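QdtA (Thermoanaerobacterium thermosaccharolyticum, PDB 4ZU5) belongs to the WxcM-like family of the cupin superfamily and, as a dimer of beta-sandwich subunits, binds thymidine in the crystal. Local coordinates at residues A6-K11 with I27-D32; K34-I39 with L109-E114; K55-L60 with I91-W96. All blocks are in the same frame, centred on the assembly; numbering follows the deposited sequence.

Overall arrangement
Running from the N terminus, contact 1 closes first: residues 6-11, on strand 5-9, meet the 27-32 loop, enclosing strands 13-15 and 18-24. The chain then enters strand 35-40, which opens contact 2; its partner, 109-114, arrives only after 69 further residues, over half of them strand. Contact 3 (55-60 with 91-96) is nested inside that long excursion, whereas contact 1 precedes both in series. All three reach one antiparallel five-stranded sheet of the cupin fold, ordered 5-9, 87-91, 58-64, 107-112, 35-40. Phe31 of contact 1 packs on Ser113 and His57, touching both other contacts, while contacts 2 and 3 join where strands 58-64 and 107-112 lie side by side.

Contact 1 (A6-K11 with I27-D32); sequences ALIKFK and IDIPFD
Phe10 turns the edge of its ring to the backbone bend at Asp28 and Ile29, and no direct hydrogen bond joins the two segments. The edge-on approach is seen in Asp28 O, which lies near the ring plane, 3.5 Å from Phe10 CE2. Beside it on the same ring edge, Ile29 CG2 comes within 3.8 Å of Phe10 CE2. Ile29 holds CG1 between its backbone N and carbonyl carbon (chi1 54°), and the other branch, CG2, is the bump that meets the aromatic ring. Ile8 adds a second bump: its CG2 rests 3.8 Å from Asp28 O, and its CD1 rests loosely across Ile29 CG2 and Pro30 CD, 4.4 Å from each. The polar link runs through water 1, which accepts from Lys11 N at 2.8 Å and donates a weak bond to Asp28 OD2. The other carboxylate oxygen, OD1, takes the backbone N-H of Glu24. In the fold, strand 5-9 pairs with strand 87-91, Phe10 also packs on Tyr38 of the second subunit, and Ile29 bridges from Ile23 in strand 18-24 to Val59 in strand 58-64.

Contact 2 (K34-I39 with L109-E114); sequences KRVYYI and LVLASE
A classic beta bulge opens this antiparallel strand pair of the cupin sheet: two successive residues, Lys34 and Arg35, sit opposite the single residue Ala112. The bonding shows it: Ala112 O accepts from Lys34 N at 3.1 Å and, only weakly, from Arg35 N. Beyond the bulge the register is regular, and the axes of strands 35-39 and 109-112 run 162° apart. Tyr37 and Val110 form a hydrogen-bonded pair, with Val110 N 2.8 Å from Tyr37 O; Val36 with Leu111 and Tyr38 with Leu109 are non-hydrogen-bonded pairs. On the face carrying Arg35, Tyr37, Val110 and Ala112, the isopropyl group of Val110 covers one face of the tyrosine ring. Its CB stands 3.7 Å from the Tyr37 ring centroid and 14° off the normal, a CH-pi contact. Tyr37 OH is hydrogen-bonded to Gln58 NE2. On the other face, Val36 and Leu111 lie side by side, Val36 CG1 touching Leu111 CD2 at 3.6 Å. Strand 35-40 is not the sheet's edge in the dimer, because residues 35-39 continue it as an antiparallel ladder with a strand of the second subunit. Arg35 belongs to the thymidine pocket, its side chain about 3 Å from the ligand at the nearest atoms, and the Glu114 carbonyl probably helps orient its guanidinium. Side-on, Arg35 NE and NH1 each lie 3.1 Å from Glu114 O, which sits only 2° out of the guanidinium plane, while Ala112 CB lies over one face of that group.

Contact 3 (K55-L60 with I91-W96); sequences KLHQVL and IGPLVW. Unlike the reference sequence in segment 91-96: Leu94 (reference Phe), Val95 (reference Leu).
Ile91 O is approached by two donors, Gln58 N at 3.3 Å and water 2 at 2.9 Å. The water also lies 2.8 Å from Leu56 O, but it has more acceptors in reach than protons, so not all of these bonds need be made at once. The tighter backbone bond is Ile91 N to Gln58 O, 2.9 Å long and nearly straight at 171°. Together the two backbone bonds make Gln58 and Ile91 an antiparallel hydrogen-bonded pair, where strand 58-64 meets the end of strand 87-91. Past this rung, the chain turns away at Gly92, and Pro93 packs on His57. Pro93 CD lies over one face of the imidazole, 3.4 Å from His57 CE1, while Pro93 CG sits off-centre above the same ring. A hydrogen bond between His57 ND1 and Tyr90 OH probably helps hold that ring's rotation. At the other end, Ile91 CD1 nestles against both methyls of Leu60, 3.9 Å from Leu60 CD2. Gln58 OE1 is hydrogen-bonded to Arg97 NH1. The contact lies where strand 58-64 begins and strand 87-91 ends, neighbours inside the five-stranded sheet; Leu60 packs on Val110 of strand 107-112 and Ile91 on Leu71 of the other sheet.

Contact 1 (A6-K11 with I27-D32)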
loop_
_atom_site.group_PDB
_atom_site.type_symbol
_atom_site.label_atom_id
_atom_site.label_comp_id
_atom_site.label_asym_id
_atom_site.label_seq_id
_atom_site.Cartn_x
_atom_site.Cartn_y
_atom_site.Cartn_z
ATOM N N ALA A 6 -8.217 -12.669 -10.521
ATOM C CA ALA A 6 -9.287 -12.843 -9.546
ATOM C C ALA A 6 -9.492 -11.548 -8.805
ATOM O O ALA A 6 -8.575 -10.753 -8.658
ATOM C CB ALA A 6 -9.005 -13.918 -8.517
ATOM N N LEU A 7 -10.700 -11.447 -8.289
ATOM C CA LEU A 7 -11.037 -10.480 -7.264
ATOM C C LEU A 7 -10.928 -11.104 -5.909
ATOM O O LEU A 7 -11.620 -12.085 -5.563
ATOM C CB LEU A 7 -12.431 -9.931 -7.512
ATOM C CG LEU A 7 -12.473 -9.045 -8.740
ATOM C CD1 LEU A 7 -13.947 -8.843 -9.075
ATOM C CD2 LEU A 7 -11.793 -7.705 -8.567
ATOM N N ILE A 8 -10.168 -10.442 -5.061
ATOM C CA ILE A 8 -9.939 -10.902 -3.724
ATOM C C ILE A 8 -10.544 -9.930 -2.720
ATOM O O ILE A 8 -10.407 -8.718 -2.870
ATOM C CB ILE A 8 -8.446 -10.975 -3.457
ATOM C CG1 ILE A 8 -7.815 -12.143 -4.200
ATOM C CG2 ILE A 8 -8.214 -11.244 -1.975
ATOM C CD1 ILE A 8 -6.299 -12.048 -3.979
ATOM N N LYS A 9 -11.231 -10.457 -1.730
ATOM C CA LYS A 9 -11.921 -9.609 -0.779
ATOM C C LYS A 9 -11.146 -9.606 0.507
ATOM O O LYS A 9 -10.760 -10.632 1.034
ATOM C CB LYS A 9 -13.382 -10.078 -0.565
ATOM C CG LYS A 9 -14.193 -9.262 0.445
ATOM C CD LYS A 9 -14.674 -7.996 -0.246
ATOM C CE LYS A 9 -15.645 -7.208 0.602
ATOM N NZ LYS A 9 -14.912 -6.679 1.759
ATOM N N PHE A 10 -10.886 -8.413 1.010
ATOM C CA PHE A 10 -10.190 -8.212 2.260
ATOM C C PHE A 10 -11.183 -7.818 3.360
ATOM O O PHE A 10 -12.309 -7.442 3.065
ATOM C CB PHE A 10 -9.127 -7.114 2.053
ATOM C CG PHE A 10 -8.133 -7.443 0.982
ATOM C CD1 PHE A 10 -7.903 -6.569 -0.068
ATOM C CD2 PHE A 10 -7.442 -8.624 1.009
ATOM C CE1 PHE A 10 -6.977 -6.864 -1.062
ATOM C CE2 PHE A 10 -6.536 -8.957 0.012
ATOM C CZ PHE A 10 -6.301 -8.081 -1.027
ATOM N N LYS A 11 -10.730 -7.934 4.609
ATOM C CA LYS A 11 -11.424 -7.448 5.774
ATOM C C LYS A 11 -11.470 -5.925 5.684
ATOM O O LYS A 11 -10.479 -5.268 5.338
ATOM C CB LYS A 11 -10.638 -7.878 7.005
ATOM C CG LYS A 11 -11.441 -7.821 8.289
ATOM C CD LYS A 11 -10.770 -8.588 9.435
ATOM C CE LYS A 11 -11.701 -8.609 10.654
ATOM N NZ LYS A 11 -11.110 -9.200 11.895
ATOM N N ILE A 27 -1.356 -14.853 3.724
ATOM C CA ILE A 27 -2.626 -15.061 4.429
ATOM C C ILE A 27 -3.732 -14.408 3.613
ATOM O O ILE A 27 -4.496 -15.111 2.981
ATOM C CB ILE A 27 -2.578 -14.520 5.896
ATOM C CG1 ILE A 27 -1.520 -15.349 6.692
ATOM C CG2 ILE A 27 -3.949 -14.566 6.528
ATOM C CD1 ILE A 27 -1.115 -14.812 8.062
ATOM N N ASP A 28 -3.753 -13.081 3.496
ATOM C CA ASP A 28 -4.839 -12.444 2.769
ATOM C C ASP A 28 -4.637 -12.493 1.251
ATOM O O ASP A 28 -5.574 -12.289 0.475
ATOM C CB ASP A 28 -4.969 -11.007 3.267
ATOM C CG ASP A 28 -5.332 -10.952 4.736
ATOM O OD1 ASP A 28 -4.432 -10.658 5.561
ATOM O OD2 ASP A 28 -6.484 -11.334 5.064
ATOM N N ILE A 29 -3.381 -12.685 0.848
ATOM C CA ILE A 29 -2.971 -12.877 -0.526
ATOM C C ILE A 29 -2.020 -14.066 -0.522
ATOM O O ILE A 29 -1.404 -14.407 0.504
ATOM C CB ILE A 29 -2.266 -11.656 -1.100
ATOM C CG1 ILE A 29 -1.076 -11.200 -0.243
ATOM C CG2 ILE A 29 -3.261 -10.490 -1.208
ATOM C CD1 ILE A 29 -0.204 -10.144 -0.862
ATOM N N PRO A 30 -1.945 -14.743 -1.663
ATOM C CA PRO A 30 -1.219 -15.980 -1.715
ATOM C C PRO A 30 0.313 -15.891 -1.762
ATOM O O PRO A 30 0.933 -16.939 -1.601
ATOM C CB PRO A 30 -1.809 -16.678 -2.958
ATOM C CG PRO A 30 -2.317 -15.544 -3.809
ATOM C CD PRO A 30 -2.847 -14.562 -2.820
ATOM N N PHE A 31 0.929 -14.698 -1.763
ATOM C CA PHE A 31 2.390 -14.581 -1.883
ATOM C C PHE A 31 2.957 -13.650 -0.819
ATOM O O PHE A 31 2.200 -12.942 -0.192
ATOM C CB PHE A 31 2.773 -14.107 -3.306
ATOM C CG PHE A 31 2.104 -12.831 -3.758
ATOM C CD1 PHE A 31 2.626 -11.597 -3.447
ATOM C CD2 PHE A 31 0.983 -12.869 -4.592
ATOM C CE1 PHE A 31 2.037 -10.437 -3.911
ATOM C CE2 PHE A 31 0.403 -11.729 -5.057
ATOM C CZ PHE A 31 0.892 -10.506 -4.696
ATOM N N ASP A 32 4.264 -13.669 -0.581
ATOM C CA ASP A 32 4.895 -12.674 0.297
ATOM C C ASP A 32 5.091 -11.411 -0.493
ATOM O O ASP A 32 5.461 -11.440 -1.677
ATOM C CB ASP A 32 6.301 -13.087 0.742
ATOM C CG ASP A 32 6.288 -14.188 1.777
ATOM O OD1 ASP A 32 5.775 -13.937 2.890
ATOM O OD2 ASP A 32 6.813 -15.275 1.446
HETATM O O HOH W 1 -8.021 -8.707 4.963
#

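Contact 2 (K34-I39 with L109-E114)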
loop_
_atom_site.group_PDB
_atom_site.type_symbol
_atom_site.label_atom_id
_atom_site.label_comp_id
_atom_site.label_asym_id
_atom_site.label_seq_id
_atom_site.Cartn_x
_atom_site.Cartn_y
_atom_site.Cartn_z
ATOM N N LYS A 34 7.217 -8.613 -1.574
ATOM C CA LYS A 34 8.623 -8.205 -1.695
ATOM C C LYS A 34 8.686 -6.724 -2.050
ATOM O O LYS A 34 9.701 -6.064 -1.827
ATOM C CB LYS A 34 9.393 -9.036 -2.732
ATOM C CG LYS A 34 9.366 -10.536 -2.470
ATOM C CD LYS A 34 10.636 -10.995 -1.780
ATOM C CE LYS A 34 10.887 -12.491 -1.996
ATOM N NZ LYS A 34 9.880 -13.291 -1.229
ATOM N N ARG A 35 7.602 -6.205 -2.630
ATOM C CA ARG A 35 7.599 -4.865 -3.177
ATOM C C ARG A 35 6.201 -4.271 -3.217
ATOM O O ARG A 35 5.269 -4.995 -3.468
ATOM C CB ARG A 35 8.085 -4.909 -4.611
ATOM C CG ARG A 35 7.860 -3.576 -5.317
ATOM C CD ARG A 35 8.615 -3.515 -6.633
ATOM N NE ARG A 35 8.500 -4.781 -7.349
ATOM C CZ ARG A 35 8.110 -4.844 -8.615
ATOM N NH1 ARG A 35 8.056 -6.030 -9.242
ATOM N NH2 ARG A 35 7.869 -3.696 -9.257
ATOM N N VAL A 36 6.077 -2.974 -2.961
ATOM C CA VAL A 36 4.829 -2.282 -3.202
ATOM C C VAL A 36 5.161 -1.057 -4.025
ATOM O O VAL A 36 6.304 -0.582 -4.066
ATOM C CB VAL A 36 4.039 -1.873 -1.960
ATOM C CG1 VAL A 36 3.755 -2.988 -0.966
ATOM C CG2 VAL A 36 4.710 -0.723 -1.278
ATOM N N TYR A 37 4.187 -0.641 -4.818
ATOM C CA TYR A 37 4.248 0.660 -5.408
ATOM C C TYR A 37 2.897 1.258 -5.566
ATOM O O TYR A 37 1.886 0.570 -5.521
ATOM C CB TYR A 37 5.022 0.636 -6.727
ATOM C CG TYR A 37 4.444 -0.199 -7.842
ATOM C CD1 TYR A 37 3.560 0.342 -8.720
ATOM C CD2 TYR A 37 4.794 -1.530 -8.018
ATOM C CE1 TYR A 37 3.028 -0.386 -9.762
ATOM C CE2 TYR A 37 4.275 -2.277 -9.070
ATOM C CZ TYR A 37 3.414 -1.672 -9.958
ATOM O OH TYR A 37 2.854 -2.371 -10.984
ATOM N N TYR A 38 2.853 2.576 -5.695
ATOM C CA TYR A 38 1.549 3.199 -5.817
ATOM C C TYR A 38 1.573 4.344 -6.834
ATOM O O TYR A 38 2.633 5.021 -6.995
ATOM C CB TYR A 38 1.055 3.720 -4.453
ATOM C CG TYR A 38 2.136 4.226 -3.539
ATOM C CD1 TYR A 38 2.490 5.566 -3.538
ATOM C CD2 TYR A 38 2.723 3.394 -2.568
ATOM C CE1 TYR A 38 3.486 6.053 -2.709
ATOM C CE2 TYR A 38 3.697 3.893 -1.709
ATOM C CZ TYR A 38 4.078 5.231 -1.798
ATOM O OH TYR A 38 5.004 5.807 -0.948
ATOM N N ILE A 39 0.408 4.571 -7.458
ATOM C CA ILE A 39 0.246 5.530 -8.538
ATOM C C ILE A 39 -0.765 6.579 -8.116
ATOM O O ILE A 39 -1.864 6.270 -7.644
ATOM C CB ILE A 39 -0.170 4.816 -9.834
ATOM C CG1 ILE A 39 0.981 3.913 -10.279
ATOM C CG2 ILE A 39 -0.484 5.816 -10.937
ATOM C CD1 ILE A 39 0.567 2.750 -11.135
ATOM N N LEU A 109 -2.704 1.097 -5.493
ATOM C CA LEU A 109 -1.635 0.419 -4.788
ATOM C C LEU A 109 -1.416 -0.933 -5.453
ATOM O O LEU A 109 -2.380 -1.616 -5.793
ATOM C CB LEU A 109 -2.055 0.180 -3.348
ATOM C CG LEU A 109 -1.114 -0.677 -2.522
ATOM C CD1 LEU A 109 0.167 0.132 -2.321
ATOM C CD2 LEU A 109 -1.753 -0.976 -1.178
ATOM N N VAL A 110 -0.161 -1.312 -5.620
ATOM C CA VAL A 110 0.146 -2.615 -6.162
ATOM C C VAL A 110 1.058 -3.324 -5.171
ATOM O O VAL A 110 2.035 -2.765 -4.737
ATOM C CB VAL A 110 0.844 -2.479 -7.525
ATOM C CG1 VAL A 110 1.221 -3.843 -8.125
ATOM C CG2 VAL A 110 -0.050 -1.638 -8.466
ATOM N N LEU A 111 0.705 -4.554 -4.818
ATOM C CA LEU A 111 1.553 -5.449 -4.066
ATOM C C LEU A 111 2.132 -6.495 -5.024
ATOM O O LEU A 111 1.425 -7.002 -5.867
ATOM C CB LEU A 111 0.745 -6.184 -3.003
ATOM C CG LEU A 111 -0.241 -5.329 -2.216
ATOM C CD1 LEU A 111 -1.101 -6.170 -1.269
ATOM C CD2 LEU A 111 0.426 -4.183 -1.505
ATOM N N ALA A 112 3.416 -6.807 -4.923
ATOM C CA ALA A 112 4.137 -7.578 -5.914
ATOM C C ALA A 112 4.930 -8.649 -5.217
ATOM O O ALA A 112 5.506 -8.398 -4.154
ATOM C CB ALA A 112 5.077 -6.683 -6.710
ATOM N N SER A 113 4.960 -9.820 -5.841
ATOM C CA SER A 113 5.614 -11.026 -5.304
ATOM C C SER A 113 7.154 -11.081 -5.491
ATOM O O SER A 113 7.791 -11.957 -4.915
ATOM C CB SER A 113 5.001 -12.295 -5.927
ATOM O OG SER A 113 5.382 -12.487 -7.276
ATOM N N GLU A 114 7.715 -10.176 -6.269
ATOM C CA GLU A 114 9.148 -10.120 -6.450
ATOM C C GLU A 114 9.667 -8.730 -6.528
ATOM O O GLU A 114 8.984 -7.791 -6.889
ATOM C CB GLU A 114 9.556 -10.824 -7.745
ATOM C CG GLU A 114 9.147 -12.271 -7.813
ATOM C CD GLU A 114 9.886 -13.164 -6.840
ATOM O OE1 GLU A 114 10.884 -12.727 -6.195
ATOM O OE2 GLU A 114 9.422 -14.319 -6.748
#

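Contact 3 (K55-L60 with I91-W96)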
loop_
_atom_site.group_PDB
_atom_site.type_symbol
_atom_site.label_atom_id
_atom_site.label_comp_id
_atom_site.label_asym_id
_atom_site.label_seq_id
_atom_site.Cartn_x
_atom_site.Cartn_y
_atom_site.Cartn_z
ATOM N N LYS A 55 6.656 -14.074 -14.605
ATOM C CA LYS A 55 6.828 -14.782 -13.320
ATOM C C LYS A 55 6.206 -14.047 -12.105
ATOM O O LYS A 55 6.072 -14.599 -11.032
ATOM C CB LYS A 55 8.331 -14.981 -13.069
ATOM C CG LYS A 55 8.898 -16.121 -13.921
ATOM C CD LYS A 55 10.375 -16.012 -14.269
ATOM C CE LYS A 55 11.156 -15.203 -13.243
ATOM N NZ LYS A 55 12.628 -15.429 -13.380
ATOM N N LEU A 56 5.906 -12.788 -12.270
ATOM C CA LEU A 56 5.432 -11.924 -11.215
ATOM C C LEU A 56 3.936 -12.140 -10.924
ATOM O O LEU A 56 3.136 -12.297 -11.836
ATOM C CB LEU A 56 5.672 -10.487 -11.652
ATOM C CG LEU A 56 5.351 -9.408 -10.627
ATOM C CD1 LEU A 56 6.270 -9.568 -9.418
ATOM C CD2 LEU A 56 5.473 -8.001 -11.173
ATOM N N HIS A 57 3.561 -12.029 -9.645
ATOM C CA HIS A 57 2.165 -12.096 -9.228
ATOM C C HIS A 57 1.976 -10.766 -8.517
ATOM O O HIS A 57 2.899 -10.278 -7.870
ATOM C CB HIS A 57 1.909 -13.307 -8.313
ATOM C CG HIS A 57 2.107 -14.633 -8.981
ATOM N ND1 HIS A 57 1.070 -15.433 -9.416
ATOM C CD2 HIS A 57 3.240 -15.331 -9.228
ATOM C CE1 HIS A 57 1.565 -16.514 -10.005
ATOM N NE2 HIS A 57 2.881 -16.463 -9.915
ATOM N N GLN A 58 0.818 -10.149 -8.732
ATOM C CA GLN A 58 0.511 -8.832 -8.225
ATOM C C GLN A 58 -0.922 -8.811 -7.764
ATOM O O GLN A 58 -1.756 -9.576 -8.277
ATOM C CB GLN A 58 0.584 -7.863 -9.406
ATOM C CG GLN A 58 1.986 -7.621 -9.907
ATOM C CD GLN A 58 2.023 -6.388 -10.813
ATOM O OE1 GLN A 58 1.093 -6.112 -11.561
ATOM N NE2 GLN A 58 3.080 -5.620 -10.695
ATOM N N VAL A 59 -1.216 -7.880 -6.868
ATOM C CA VAL A 59 -2.565 -7.516 -6.500
ATOM C C VAL A 59 -2.674 -6.017 -6.604
ATOM O O VAL A 59 -1.916 -5.299 -6.000
ATOM C CB VAL A 59 -2.877 -8.001 -5.088
ATOM C CG1 VAL A 59 -4.192 -7.470 -4.555
ATOM C CG2 VAL A 59 -2.929 -9.536 -5.078
ATOM N N LEU A 60 -3.685 -5.563 -7.317
ATOM C CA LEU A 60 -3.943 -4.139 -7.472
ATOM C C LEU A 60 -5.113 -3.728 -6.591
ATOM O O LEU A 60 -6.140 -4.423 -6.519
ATOM C CB LEU A 60 -4.287 -3.813 -8.937
ATOM C CG LEU A 60 -3.163 -3.668 -9.966
ATOM C CD1 LEU A 60 -2.216 -4.868 -9.983
ATOM C CD2 LEU A 60 -3.689 -3.451 -11.377
ATOM N N ILE A 91 -3.535 -10.466 -10.334
ATOM C CA ILE A 91 -3.155 -10.687 -11.716
ATOM C C ILE A 91 -1.921 -11.539 -11.757
ATOM O O ILE A 91 -0.864 -11.119 -11.359
ATOM C CB ILE A 91 -2.854 -9.374 -12.484
ATOM C CG1 ILE A 91 -4.054 -8.444 -12.424
ATOM C CG2 ILE A 91 -2.491 -9.675 -13.939
ATOM C CD1 ILE A 91 -3.778 -7.040 -12.937
ATOM N N GLY A 92 -2.066 -12.720 -12.326
ATOM C CA GLY A 92 -0.980 -13.625 -12.530
ATOM C C GLY A 92 -0.201 -13.447 -13.820
ATOM O O GLY A 92 -0.291 -12.416 -14.446
ATOM N N PRO A 93 0.675 -14.404 -14.132
ATOM C CA PRO A 93 1.566 -14.317 -15.285
ATOM C C PRO A 93 0.808 -14.290 -16.605
ATOM O O PRO A 93 -0.280 -14.891 -16.743
ATOM C CB PRO A 93 2.376 -15.599 -15.177
ATOM C CG PRO A 93 2.540 -15.729 -13.703
ATOM C CD PRO A 93 1.131 -15.461 -13.210
ATOM N N LEU A 94 1.361 -13.470 -17.483
ATOM C CA LEU A 94 0.994 -13.427 -18.878
ATOM C C LEU A 94 -0.381 -12.892 -19.116
ATOM O O LEU A 94 -1.063 -13.253 -20.087
ATOM C CB LEU A 94 1.104 -14.808 -19.488
ATOM C CG LEU A 94 2.562 -15.237 -19.663
ATOM C CD1 LEU A 94 2.552 -16.624 -20.258
ATOM C CD2 LEU A 94 3.436 -14.306 -20.486
ATOM N N VAL A 95 -0.747 -11.929 -18.294
ATOM C CA VAL A 95 -1.919 -11.159 -18.556
ATOM C C VAL A 95 -1.441 -9.753 -18.889
ATOM O O VAL A 95 -0.623 -9.211 -18.176
ATOM C CB VAL A 95 -2.790 -11.100 -17.309
ATOM C CG1 VAL A 95 -3.952 -10.139 -17.509
ATOM C CG2 VAL A 95 -3.336 -12.498 -16.967
ATOM N N TRP A 96 -1.927 -9.176 -19.991
ATOM C CA TRP A 96 -1.544 -7.822 -20.392
ATOM C C TRP A 96 -2.480 -6.869 -19.712
ATOM O O TRP A 96 -3.711 -7.061 -19.690
ATOM C CB TRP A 96 -1.651 -7.676 -21.944
ATOM C CG TRP A 96 -1.286 -6.330 -22.538
ATOM C CD1 TRP A 96 -2.132 -5.302 -22.772
ATOM C CD2 TRP A 96 -0.015 -5.902 -23.016
ATOM N NE1 TRP A 96 -1.463 -4.234 -23.337
ATOM C CE2 TRP A 96 -0.166 -4.585 -23.512
ATOM C CE3 TRP A 96 1.247 -6.457 -23.019
ATOM C CZ2 TRP A 96 0.896 -3.838 -24.014
ATOM C CZ3 TRP A 96 2.286 -5.742 -23.576
ATOM C CH2 TRP A 96 2.105 -4.419 -24.032
HETATM O O HOH W 2 1.521 -10.188 -12.716
#